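Local coordinates for protein 6-phosphogluconate dehydrogenase (Pseudomonas syringae, PDB 5U5G) that probably catalyses an NADP-dependent reduction of 2-oxopropylphosphonate late in fosfomycin biosynthesis, at residues 239-250 against 261-269; 217-225 against 277-285. All coordinates share one frame; numbering follows the deposited sequence.

Both contacts belong to the helical C-terminal part of the chain, and both reach the (2-oxopropyl)phosphonic acid pocket. Their centres lie about 17 Å apart. Contact 1 pairs helix 236-247 with helix 257-273. Contact 2 pairs the preceding helix 216-226 with residues 277-285, so contact 1 falls between its two segments in sequence. Arg239 joins them: its NH1 is 2.8 Å from OE1 of Gln279 and 3.1 Å from OH of Tyr217, both hydrogen bonds. Packing adds to this, with Phe266 CE1 3.6 Å from Gln279 O and Thr265 CG2 3.6 Å from Tyr282 CE1. The second subunit touches both contacts, and its Arg212 also binds the ligand.

Contact 1. Residues 239-250 against 261-269; sequences RCKDLELARRRL and LAMTTFDTV. With NAP (NADP nicotinamide-adenine-dinucleotide phosphate), chain E; 7VD ((2-oxopropyl)phosphonic acid), chain F.
Met263 lays its thioether against Ala246, Arg247 and Leu250. Its SD is 3.6 Å from CB of Arg247, and its CE sits 3.9 Å from CB of Ala246. The chain runs extended beyond CG (chi2 161°, chi3 -177°), which carries CE against the backbone N and CA of Arg247. Leu250 meets it tip to tip, with CD1 3.6 Å from SD of Met263. One turn away, Leu243 fills the middle of the interface. Its CG lies 3.7 Å from CA of Met263, and its CD2 is 3.7 Å from CB of Phe266. Cys240 brings SG to 3.2 Å from the backbone O of Phe266. Over one face of the Phe266 ring, offset toward the rim, lies CG of Arg239. The two helix segments run roughly antiparallel, their axes 9.5 Å apart at closest.

The charged ends of Arg239 and Lys241 take partners outside the interface. The Arg239 chain bends at chi2 and chi3, and one guanidinium face covers C8 of (2-oxopropyl)phosphonic acid. NH2 of Arg239 forms a salt bridge with Glu180. Lys241 NZ donates to O2D of NADP at 2.8 Å and also bridges to Asp242. No hydrogen bond crosses between the two segments. Apolar and sulfur packing therefore holds the contact. Lys241 and Asp242 lie away from helix 257-273, whereas Arg239 serves both sides, with CG on Phe266 and its guanidinium at the ligand.

Contact 2. Residues 217-225 against 277-285; sequences YMDVALGYA and SDQCQYFSV. With 7VD ((2-oxopropyl)phosphonic acid), chain F.
The Tyr224 ring takes CB of Cys280 over the centre of one face, a CH-pi contact 3.4 Å from CB to the ring centroid. SG of Cys280 lies oblique to the same ring, a sulfur-aromatic contact, and is 3.9 Å from CG1 of Val220. At the ring edge, NE2 of Gln281 donates to OH of Tyr224 (2.7 Å, N-H...O angle 155°), and the hydroxyl lies in the amide plane. The Phe283 ring meets Tyr224 rim to rim, CD2 to CD2. The planes are 8° apart, but the rings are offset laterally, with centroids 5.9 Å apart, and neither covers the other. Phe283 also has O of Ala221 at its edge, near its plane.

The Tyr217 ring carries CG2 of Val220 over one face. At its edge sits the Gln279 amide, about perpendicular to the ring, with NE2 3.4 Å from CE2 of Tyr217. The first torsion of Gln279 places CG between the backbone N and the carbonyl carbon (chi1 54°), and the extended chain beyond carries the amide to the tyrosine. Its NE2 donates to Ser232. Asp278 accepts from the backbone N of Cys280 through the anti lone pair of OD1 (2.9 Å), an Asx turn at the start of the 3-10 segment 279-281. Ser232 also bonds to this OD1.

OH of Tyr217 donates to O4 of (2-oxopropyl)phosphonic acid at 2.5 Å. It also takes a hydrogen bond from NH1 of Arg239, consistent with a hydroxyl oriented toward the ligand. Arg239 itself lines the pocket. Gln279 is second shell, its OE1 accepting from that same NH1.

Contact 1. Residues 239-250 against 261-269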
loop_
_atom_site.group_PDB
_atom_site.type_symbol
_atom_site.label_atom_id
_atom_site.label_comp_id
_atom_site.label_asym_id
_atom_site.label_seq_id
_atom_site.Cartn_x
_atom_site.Cartn_y
_atom_site.Cartn_z
ATOM N N ARG A 239 2.451 -11.981 -13.409
ATOM C CA ARG A 239 3.100 -10.800 -12.849
ATOM C C ARG A 239 4.142 -10.243 -13.811
ATOM O O ARG A 239 4.180 -9.032 -14.071
ATOM C CB ARG A 239 3.743 -11.155 -11.500
ATOM C CG ARG A 239 4.375 -9.971 -10.760
ATOM C CD ARG A 239 3.441 -9.483 -9.653
ATOM N NE ARG A 239 2.778 -8.265 -10.066
ATOM C CZ ARG A 239 1.583 -7.853 -9.653
ATOM N NH1 ARG A 239 0.852 -8.571 -8.811
ATOM N NH2 ARG A 239 1.109 -6.706 -10.123
ATOM N N CYS A 240 4.986 -11.121 -14.366
ATOM C CA CYS A 240 6.058 -10.678 -15.264
ATOM C C CYS A 240 5.525 -10.212 -16.619
ATOM O O CYS A 240 6.125 -9.324 -17.242
ATOM C CB CYS A 240 7.091 -11.800 -15.446
ATOM S SG CYS A 240 8.182 -12.026 -13.989
ATOM N N LYS A 241 4.414 -10.788 -17.090
ATOM C CA LYS A 241 3.754 -10.247 -18.273
ATOM C C LYS A 241 3.425 -8.770 -18.075
ATOM O O LYS A 241 3.697 -7.935 -18.948
ATOM C CB LYS A 241 2.487 -11.050 -18.593
ATOM C CG LYS A 241 1.497 -10.296 -19.497
ATOM C CD LYS A 241 0.246 -11.104 -19.830
ATOM C CE LYS A 241 -0.691 -11.286 -18.620
ATOM N NZ LYS A 241 -1.392 -10.045 -18.182
ATOM N N ASP A 242 2.859 -8.420 -16.913
ATOM C CA ASP A 242 2.466 -7.034 -16.683
ATOM C C ASP A 242 3.685 -6.132 -16.496
ATOM O O ASP A 242 3.700 -4.997 -16.983
ATOM C CB ASP A 242 1.513 -6.948 -15.485
ATOM C CG ASP A 242 0.178 -7.631 -15.754
ATOM O OD1 ASP A 242 -0.084 -7.978 -16.935
ATOM O OD2 ASP A 242 -0.608 -7.831 -14.795
ATOM N N LEU A 243 4.725 -6.629 -15.818
ATOM C CA LEU A 243 5.959 -5.857 -15.674
ATOM C C LEU A 243 6.588 -5.569 -17.034
ATOM O O LEU A 243 7.166 -4.496 -17.256
ATOM C CB LEU A 243 6.949 -6.623 -14.792
ATOM C CG LEU A 243 7.199 -6.246 -13.322
ATOM C CD1 LEU A 243 6.612 -4.889 -12.919
ATOM C CD2 LEU A 243 6.807 -7.355 -12.359
ATOM N N GLU A 244 6.503 -6.529 -17.948
ATOM C CA GLU A 244 7.031 -6.330 -19.289
ATOM C C GLU A 244 6.194 -5.320 -20.070
ATOM O O GLU A 244 6.737 -4.506 -20.824
ATOM C CB GLU A 244 7.099 -7.677 -20.010
ATOM C CG GLU A 244 7.613 -7.614 -21.440
ATOM C CD GLU A 244 9.041 -7.126 -21.526
ATOM O OE1 GLU A 244 9.781 -7.244 -20.515
ATOM O OE2 GLU A 244 9.418 -6.622 -22.610
ATOM N N LEU A 245 4.874 -5.333 -19.893
ATOM C CA LEU A 245 4.071 -4.269 -20.494
ATOM C C LEU A 245 4.509 -2.900 -19.978
ATOM O O LEU A 245 4.636 -1.945 -20.755
ATOM C CB LEU A 245 2.589 -4.506 -20.229
ATOM C CG LEU A 245 1.996 -5.776 -20.848
ATOM C CD1 LEU A 245 0.586 -5.993 -20.337
ATOM C CD2 LEU A 245 2.014 -5.697 -22.371
ATOM N N ALA A 246 4.802 -2.802 -18.676
ATOM C CA ALA A 246 5.263 -1.542 -18.095
ATOM C C ALA A 246 6.660 -1.181 -18.588
ATOM O O ALA A 246 6.945 -0.007 -18.862
ATOM C CB ALA A 246 5.253 -1.637 -16.567
ATOM N N ARG A 247 7.547 -2.177 -18.683
ATOM C CA ARG A 247 8.903 -1.929 -19.161
ATOM C C ARG A 247 8.892 -1.322 -20.555
ATOM O O ARG A 247 9.672 -0.411 -20.849
ATOM C CB ARG A 247 9.724 -3.217 -19.168
ATOM C CG ARG A 247 11.204 -2.977 -19.453
ATOM C CD ARG A 247 11.954 -4.263 -19.789
ATOM N NE ARG A 247 11.514 -4.845 -21.054
ATOM C CZ ARG A 247 11.886 -4.396 -22.253
ATOM N NH1 ARG A 247 12.704 -3.353 -22.349
ATOM N NH2 ARG A 247 11.437 -4.983 -23.356
ATOM N N ARG A 248 8.015 -1.823 -21.428
ATOM C CA ARG A 248 7.969 -1.320 -22.789
ATOM C C ARG A 248 7.451 0.109 -22.864
ATOM O O ARG A 248 7.566 0.738 -23.919
ATOM C CB ARG A 248 7.098 -2.233 -23.634
ATOM C CG ARG A 248 7.552 -3.673 -23.694
ATOM C CD ARG A 248 6.688 -4.398 -24.702
ATOM N NE ARG A 248 6.614 -3.662 -25.960
ATOM C CZ ARG A 248 5.535 -2.991 -26.348
ATOM N NH1 ARG A 248 4.493 -2.960 -25.535
ATOM N NH2 ARG A 248 5.478 -2.308 -27.492
ATOM N N ARG A 249 6.887 0.639 -21.779
ATOM C CA ARG A 249 6.391 2.005 -21.767
ATOM C C ARG A 249 7.315 2.957 -21.015
ATOM O O ARG A 249 6.984 4.138 -20.869
ATOM C CB ARG A 249 4.976 2.037 -21.190
ATOM C CG ARG A 249 4.044 1.089 -21.925
ATOM C CD ARG A 249 2.592 1.213 -21.484
ATOM N NE ARG A 249 2.120 2.593 -21.563
ATOM C CZ ARG A 249 1.663 3.174 -22.667
ATOM N NH1 ARG A 249 1.606 2.497 -23.803
ATOM N NH2 ARG A 249 1.257 4.440 -22.627
ATOM N N LEU A 250 8.470 2.475 -20.560
ATOM C CA LEU A 250 9.430 3.336 -19.868
ATOM C C LEU A 250 10.067 4.322 -20.841
ATOM O O LEU A 250 10.533 3.918 -21.914
ATOM C CB LEU A 250 10.520 2.500 -19.210
ATOM C CG LEU A 250 10.205 1.875 -17.855
ATOM C CD1 LEU A 250 11.332 0.945 -17.462
ATOM C CD2 LEU A 250 10.007 2.957 -16.791
ATOM N N LEU A 261 13.732 -1.726 -10.928
ATOM C CA LEU A 261 14.079 -2.784 -9.975
ATOM C C LEU A 261 12.969 -3.823 -9.872
ATOM O O LEU A 261 13.241 -5.029 -9.812
ATOM C CB LEU A 261 14.391 -2.191 -8.598
ATOM C CG LEU A 261 14.890 -3.179 -7.538
ATOM C CD1 LEU A 261 16.166 -3.915 -7.976
ATOM C CD2 LEU A 261 15.127 -2.416 -6.236
ATOM N N ALA A 262 11.710 -3.378 -9.880
ATOM C CA ALA A 262 10.593 -4.317 -9.814
ATOM C C ALA A 262 10.553 -5.228 -11.040
ATOM O O ALA A 262 10.278 -6.425 -10.920
ATOM C CB ALA A 262 9.276 -3.558 -9.664
ATOM N N MET A 263 10.836 -4.685 -12.223
ATOM C CA MET A 263 10.871 -5.510 -13.430
ATOM C C MET A 263 11.975 -6.563 -13.348
ATOM O O MET A 263 11.731 -7.751 -13.589
ATOM C CB MET A 263 11.057 -4.623 -14.665
ATOM C CG MET A 263 10.006 -3.557 -14.762
ATOM S SD MET A 263 10.431 -2.185 -15.844
ATOM C CE MET A 263 8.988 -1.160 -15.595
ATOM N N THR A 264 13.202 -6.149 -13.006
ATOM C CA THR A 264 14.293 -7.113 -12.938
ATOM C C THR A 264 14.077 -8.121 -11.811
ATOM O O THR A 264 14.330 -9.317 -11.993
ATOM C CB THR A 264 15.637 -6.404 -12.767
ATOM O OG1 THR A 264 15.632 -5.670 -11.538
ATOM C CG2 THR A 264 15.881 -5.440 -13.910
ATOM N N THR A 265 13.591 -7.664 -10.648
ATOM C CA THR A 265 13.449 -8.554 -9.499
ATOM C C THR A 265 12.499 -9.707 -9.802
ATOM O O THR A 265 12.809 -10.874 -9.528
ATOM C CB THR A 265 12.955 -7.788 -8.263
ATOM O OG1 THR A 265 13.899 -6.772 -7.890
ATOM C CG2 THR A 265 12.781 -8.746 -7.089
ATOM N N PHE A 266 11.322 -9.404 -10.346
ATOM C CA PHE A 266 10.360 -10.478 -10.556
ATOM C C PHE A 266 10.746 -11.341 -11.753
ATOM O O PHE A 266 10.394 -12.528 -11.796
ATOM C CB PHE A 266 8.947 -9.908 -10.675
ATOM C CG PHE A 266 8.353 -9.516 -9.339
ATOM C CD1 PHE A 266 7.802 -10.488 -8.496
ATOM C CD2 PHE A 266 8.384 -8.188 -8.903
ATOM C CE1 PHE A 266 7.270 -10.142 -7.248
ATOM C CE2 PHE A 266 7.840 -7.828 -7.666
ATOM C CZ PHE A 266 7.292 -8.803 -6.827
ATOM N N ASP A 267 11.509 -10.785 -12.698
ATOM C CA ASP A 267 12.081 -11.607 -13.756
ATOM C C ASP A 267 13.036 -12.646 -13.177
ATOM O O ASP A 267 12.979 -13.827 -13.539
ATOM C CB ASP A 267 12.790 -10.730 -14.783
ATOM C CG ASP A 267 13.326 -11.531 -15.954
ATOM O OD1 ASP A 267 12.503 -12.062 -16.741
ATOM O OD2 ASP A 267 14.571 -11.632 -16.081
ATOM N N THR A 268 13.906 -12.225 -12.251
ATOM C CA THR A 268 14.838 -13.160 -11.628
ATOM C C THR A 268 14.107 -14.226 -10.811
ATOM O O THR A 268 14.487 -15.402 -10.835
ATOM C CB THR A 268 15.829 -12.400 -10.752
ATOM O OG1 THR A 268 16.476 -11.390 -11.533
ATOM C CG2 THR A 268 16.884 -13.357 -10.211
ATOM N N VAL A 269 13.061 -13.832 -10.079
ATOM C CA VAL A 269 12.283 -14.799 -9.304
ATOM C C VAL A 269 11.587 -15.790 -10.232
ATOM O O VAL A 269 11.485 -16.989 -9.926
ATOM C CB VAL A 269 11.269 -14.072 -8.399
ATOM C CG1 VAL A 269 10.350 -15.073 -7.699
ATOM C CG2 VAL A 269 11.989 -13.188 -7.365
HETATM P PA NAP E . -3.880 -18.124 -15.776
HETATM O O1A NAP E . -2.472 -18.389 -16.166
HETATM O O2A NAP E . -4.439 -18.653 -14.479
HETATM O O5B NAP E . -4.898 -18.595 -17.000
HETATM C C5B NAP E . -4.410 -18.032 -18.193
HETATM C C4B NAP E . -5.527 -18.196 -19.245
HETATM O O4B NAP E . -5.088 -17.783 -20.539
HETATM C C3B NAP E . -5.972 -19.702 -19.304
HETATM O O3B NAP E . -7.332 -19.762 -19.604
HETATM C C2B NAP E . -5.181 -20.181 -20.537
HETATM O O2B NAP E . -5.739 -21.196 -21.217
HETATM C C1B NAP E . -5.315 -18.873 -21.414
HETATM N N9A NAP E . -4.301 -18.905 -22.450
HETATM C C8A NAP E . -2.934 -18.567 -22.372
HETATM N N7A NAP E . -2.273 -18.755 -23.547
HETATM C C5A NAP E . -3.265 -19.246 -24.408
HETATM C C6A NAP E . -3.236 -19.642 -25.756
HETATM N N6A NAP E . -2.075 -19.577 -26.485
HETATM N N1A NAP E . -4.350 -20.101 -26.382
HETATM C C2A NAP E . -5.485 -20.148 -25.618
HETATM N N3A NAP E . -5.671 -19.803 -24.336
HETATM C C4A NAP E . -4.527 -19.347 -23.740
HETATM O O3 NAP E . -3.814 -16.482 -15.767
HETATM P PN NAP E . -4.837 -15.775 -14.760
HETATM O O1N NAP E . -6.225 -16.266 -14.888
HETATM O O2N NAP E . -4.209 -15.395 -13.437
HETATM O O5D NAP E . -4.934 -14.181 -15.464
HETATM C C5D NAP E . -5.749 -14.152 -16.549
HETATM C C4D NAP E . -5.905 -12.691 -16.932
HETATM O O4D NAP E . -6.460 -11.946 -15.817
HETATM C C3D NAP E . -4.474 -12.072 -17.222
HETATM O O3D NAP E . -4.591 -11.157 -18.275
HETATM C C2D NAP E . -4.135 -11.369 -15.926
HETATM O O2D NAP E . -3.308 -10.247 -16.098
HETATM C C1D NAP E . -5.561 -10.891 -15.499
HETATM N N1N NAP E . -5.640 -10.669 -14.069
HETATM C C2N NAP E . -5.318 -11.688 -13.132
HETATM C C3N NAP E . -5.494 -11.434 -11.788
HETATM C C7N NAP E . -5.203 -12.471 -10.794
HETATM O O7N NAP E . -5.387 -12.305 -9.587
HETATM N N7N NAP E . -4.756 -13.713 -11.209
HETATM C C4N NAP E . -6.047 -10.126 -11.289
HETATM C C5N NAP E . -6.322 -9.149 -12.343
HETATM C C6N NAP E . -6.108 -9.421 -13.630
HETATM P P2B NAP E . -5.330 -22.881 -20.579
HETATM O O1X NAP E . -6.208 -22.879 -19.367
HETATM O O2X NAP E . -5.758 -23.780 -21.742
HETATM O O3X NAP E . -3.846 -22.708 -20.359
HETATM P P1 7VD F . -4.599 -7.810 -8.936
HETATM C C1 7VD F . -3.611 -9.100 -9.745
HETATM O O2 7VD F . -4.498 -6.449 -9.584
HETATM O O3 7VD F . -6.050 -8.211 -8.809
HETATM O O4 7VD F . -3.943 -7.798 -7.577
HETATM C C6 7VD F . -3.014 -8.749 -11.084
HETATM O O7 7VD F . -3.616 -8.037 -11.886
HETATM C C8 7VD F . -1.651 -9.323 -11.361
#

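Contact 2. Residues 217-225 against 277-285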
loop_
_atom_site.group_PDB
_atom_site.type_symbol
_atom_site.label_atom_id
_atom_site.label_comp_id
_atom_site.label_asym_id
_atom_site.label_seq_id
_atom_site.Cartn_x
_atom_site.Cartn_y
_atom_site.Cartn_z
ATOM N N TYR A 217 -1.115 -4.972 -1.216
ATOM C CA TYR A 217 -0.188 -6.076 -1.439
ATOM C C TYR A 217 0.660 -6.430 -0.227
ATOM O O TYR A 217 1.214 -7.538 -0.192
ATOM C CB TYR A 217 0.702 -5.806 -2.662
ATOM C CG TYR A 217 0.118 -6.550 -3.838
ATOM C CD1 TYR A 217 -1.001 -6.049 -4.511
ATOM C CD2 TYR A 217 0.603 -7.808 -4.208
ATOM C CE1 TYR A 217 -1.586 -6.758 -5.567
ATOM C CE2 TYR A 217 0.030 -8.520 -5.269
ATOM C CZ TYR A 217 -1.070 -7.990 -5.942
ATOM O OH TYR A 217 -1.650 -8.689 -6.990
ATOM N N MET A 218 0.774 -5.537 0.762
ATOM C CA MET A 218 1.244 -5.971 2.076
ATOM C C MET A 218 0.308 -7.027 2.662
ATOM O O MET A 218 0.764 -8.035 3.217
ATOM C CB MET A 218 1.364 -4.771 3.021
ATOM C CG MET A 218 1.610 -5.143 4.498
ATOM S SD MET A 218 3.170 -5.978 4.904
ATOM C CE MET A 218 4.318 -4.585 4.850
ATOM N N ASP A 219 -1.010 -6.815 2.531
ATOM C CA ASP A 219 -1.978 -7.841 2.923
ATOM C C ASP A 219 -1.703 -9.158 2.206
ATOM O O ASP A 219 -1.702 -10.227 2.827
ATOM C CB ASP A 219 -3.406 -7.372 2.632
ATOM C CG ASP A 219 -3.840 -6.216 3.527
ATOM O OD1 ASP A 219 -3.156 -5.934 4.541
ATOM O OD2 ASP A 219 -4.866 -5.584 3.206
ATOM N N VAL A 220 -1.459 -9.097 0.891
ATOM C CA VAL A 220 -1.152 -10.311 0.138
ATOM C C VAL A 220 0.072 -11.002 0.727
ATOM O O VAL A 220 0.068 -12.213 0.964
ATOM C CB VAL A 220 -0.950 -9.985 -1.354
ATOM C CG1 VAL A 220 -0.432 -11.217 -2.090
ATOM C CG2 VAL A 220 -2.257 -9.504 -1.967
ATOM N N ALA A 221 1.138 -10.234 0.972
ATOM C CA ALA A 221 2.386 -10.816 1.447
ATOM C C ALA A 221 2.224 -11.403 2.846
ATOM O O ALA A 221 2.762 -12.478 3.142
ATOM C CB ALA A 221 3.487 -9.759 1.428
ATOM N N LEU A 222 1.477 -10.707 3.711
ATOM C CA LEU A 222 1.197 -11.216 5.054
ATOM C C LEU A 222 0.323 -12.461 5.007
ATOM O O LEU A 222 0.570 -13.425 5.738
ATOM C CB LEU A 222 0.506 -10.151 5.893
ATOM C CG LEU A 222 1.334 -8.946 6.316
ATOM C CD1 LEU A 222 0.362 -7.866 6.771
ATOM C CD2 LEU A 222 2.266 -9.352 7.424
ATOM N N GLY A 223 -0.730 -12.439 4.187
ATOM C CA GLY A 223 -1.544 -13.634 4.029
ATOM C C GLY A 223 -0.723 -14.826 3.581
ATOM O O GLY A 223 -0.935 -15.953 4.044
ATOM N N TYR A 224 0.243 -14.585 2.685
ATOM C CA TYR A 224 1.128 -15.645 2.213
ATOM C C TYR A 224 1.995 -16.178 3.343
ATOM O O TYR A 224 2.175 -17.397 3.483
ATOM C CB TYR A 224 2.010 -15.127 1.075
ATOM C CG TYR A 224 2.815 -16.202 0.347
ATOM C CD1 TYR A 224 2.224 -16.995 -0.637
ATOM C CD2 TYR A 224 4.168 -16.392 0.611
ATOM C CE1 TYR A 224 2.965 -17.984 -1.330
ATOM C CE2 TYR A 224 4.918 -17.355 -0.075
ATOM C CZ TYR A 224 4.306 -18.150 -1.040
ATOM O OH TYR A 224 5.034 -19.106 -1.716
ATOM N N ALA A 225 2.572 -15.277 4.141
ATOM C CA ALA A 225 3.441 -15.722 5.223
ATOM C C ALA A 225 2.636 -16.373 6.344
ATOM O O ALA A 225 3.052 -17.396 6.897
ATOM C CB ALA A 225 4.271 -14.546 5.749
ATOM N N SER A 277 4.780 -20.662 -10.546
ATOM C CA SER A 277 4.970 -20.440 -9.120
ATOM C C SER A 277 4.449 -19.063 -8.694
ATOM O O SER A 277 4.284 -18.140 -9.505
ATOM C CB SER A 277 6.442 -20.576 -8.749
ATOM O OG SER A 277 6.892 -21.895 -8.967
ATOM N N ASP A 278 4.198 -18.937 -7.390
ATOM C CA ASP A 278 3.510 -17.767 -6.856
ATOM C C ASP A 278 4.392 -16.524 -6.944
ATOM O O ASP A 278 5.612 -16.584 -6.740
ATOM C CB ASP A 278 3.102 -18.023 -5.399
ATOM C CG ASP A 278 1.938 -17.155 -4.952
ATOM O OD1 ASP A 278 2.161 -15.977 -4.550
ATOM O OD2 ASP A 278 0.794 -17.657 -5.000
ATOM N N GLN A 279 3.755 -15.385 -7.249
ATOM C CA GLN A 279 4.442 -14.095 -7.193
ATOM C C GLN A 279 5.169 -13.895 -5.864
ATOM O O GLN A 279 6.238 -13.279 -5.826
ATOM C CB GLN A 279 3.437 -12.951 -7.423
ATOM C CG GLN A 279 2.238 -12.995 -6.471
ATOM C CD GLN A 279 1.270 -11.844 -6.645
ATOM O OE1 GLN A 279 1.501 -10.929 -7.445
ATOM N NE2 GLN A 279 0.161 -11.892 -5.907
ATOM N N CYS A 280 4.614 -14.413 -4.772
ATOM C CA CYS A 280 5.220 -14.258 -3.453
ATOM C C CYS A 280 6.429 -15.152 -3.234
ATOM O O CYS A 280 6.976 -15.131 -2.132
ATOM C CB CYS A 280 4.191 -14.529 -2.358
ATOM S SG CYS A 280 2.811 -13.370 -2.349
ATOM N N GLN A 281 6.874 -15.918 -4.233
ATOM C CA GLN A 281 8.091 -16.715 -4.070
ATOM C C GLN A 281 9.360 -15.867 -3.997
ATOM O O GLN A 281 10.445 -16.416 -3.767
ATOM C CB GLN A 281 8.188 -17.748 -5.195
ATOM C CG GLN A 281 7.504 -19.076 -4.830
ATOM C CD GLN A 281 8.179 -19.746 -3.642
ATOM O OE1 GLN A 281 9.313 -20.202 -3.749
ATOM N NE2 GLN A 281 7.497 -19.791 -2.502
ATOM N N TYR A 282 9.255 -14.546 -4.179
ATOM C CA TYR A 282 10.351 -13.670 -3.782
ATOM C C TYR A 282 10.812 -13.970 -2.353
ATOM O O TYR A 282 11.996 -13.818 -2.047
ATOM C CB TYR A 282 9.922 -12.204 -3.904
ATOM C CG TYR A 282 11.043 -11.184 -3.688
ATOM C CD1 TYR A 282 12.327 -11.416 -4.164
ATOM C CD2 TYR A 282 10.791 -9.970 -3.054
ATOM C CE1 TYR A 282 13.344 -10.467 -3.994
ATOM C CE2 TYR A 282 11.799 -9.018 -2.876
ATOM C CZ TYR A 282 13.063 -9.267 -3.353
ATOM O OH TYR A 282 14.048 -8.317 -3.168
ATOM N N PHE A 283 9.885 -14.380 -1.472
ATOM C CA PHE A 283 10.234 -14.793 -0.111
ATOM C C PHE A 283 11.371 -15.802 -0.118
ATOM O O PHE A 283 12.373 -15.634 0.580
ATOM C CB PHE A 283 9.020 -15.416 0.599
ATOM C CG PHE A 283 8.226 -14.452 1.437
ATOM C CD1 PHE A 283 8.807 -13.807 2.526
ATOM C CD2 PHE A 283 6.886 -14.214 1.152
ATOM C CE1 PHE A 283 8.057 -12.919 3.301
ATOM C CE2 PHE A 283 6.132 -13.350 1.921
ATOM C CZ PHE A 283 6.718 -12.696 2.996
ATOM N N SER A 284 11.233 -16.865 -0.910
ATOM C CA SER A 284 12.253 -17.904 -0.876
ATOM C C SER A 284 13.508 -17.489 -1.627
ATOM O O SER A 284 14.614 -17.842 -1.209
ATOM C CB SER A 284 11.687 -19.214 -1.432
ATOM O OG SER A 284 11.342 -19.066 -2.796
ATOM N N VAL A 285 13.369 -16.725 -2.713
ATOM C CA VAL A 285 14.547 -16.227 -3.423
ATOM C C VAL A 285 15.345 -15.302 -2.523
ATOM O O VAL A 285 16.580 -15.365 -2.473
ATOM C CB VAL A 285 14.133 -15.518 -4.726
ATOM C CG1 VAL A 285 15.309 -14.749 -5.306
ATOM C CG2 VAL A 285 13.596 -16.526 -5.732
HETATM P P1 7VD F . -4.599 -7.810 -8.936
HETATM C C1 7VD F . -3.611 -9.100 -9.745
HETATM O O2 7VD F . -4.498 -6.449 -9.584
HETATM O O3 7VD F . -6.050 -8.211 -8.809
HETATM O O4 7VD F . -3.943 -7.798 -7.577
HETATM C C6 7VD F . -3.014 -8.749 -11.084
HETATM O O7 7VD F . -3.616 -8.037 -11.886
HETATM C C8 7VD F . -1.651 -9.323 -11.361
#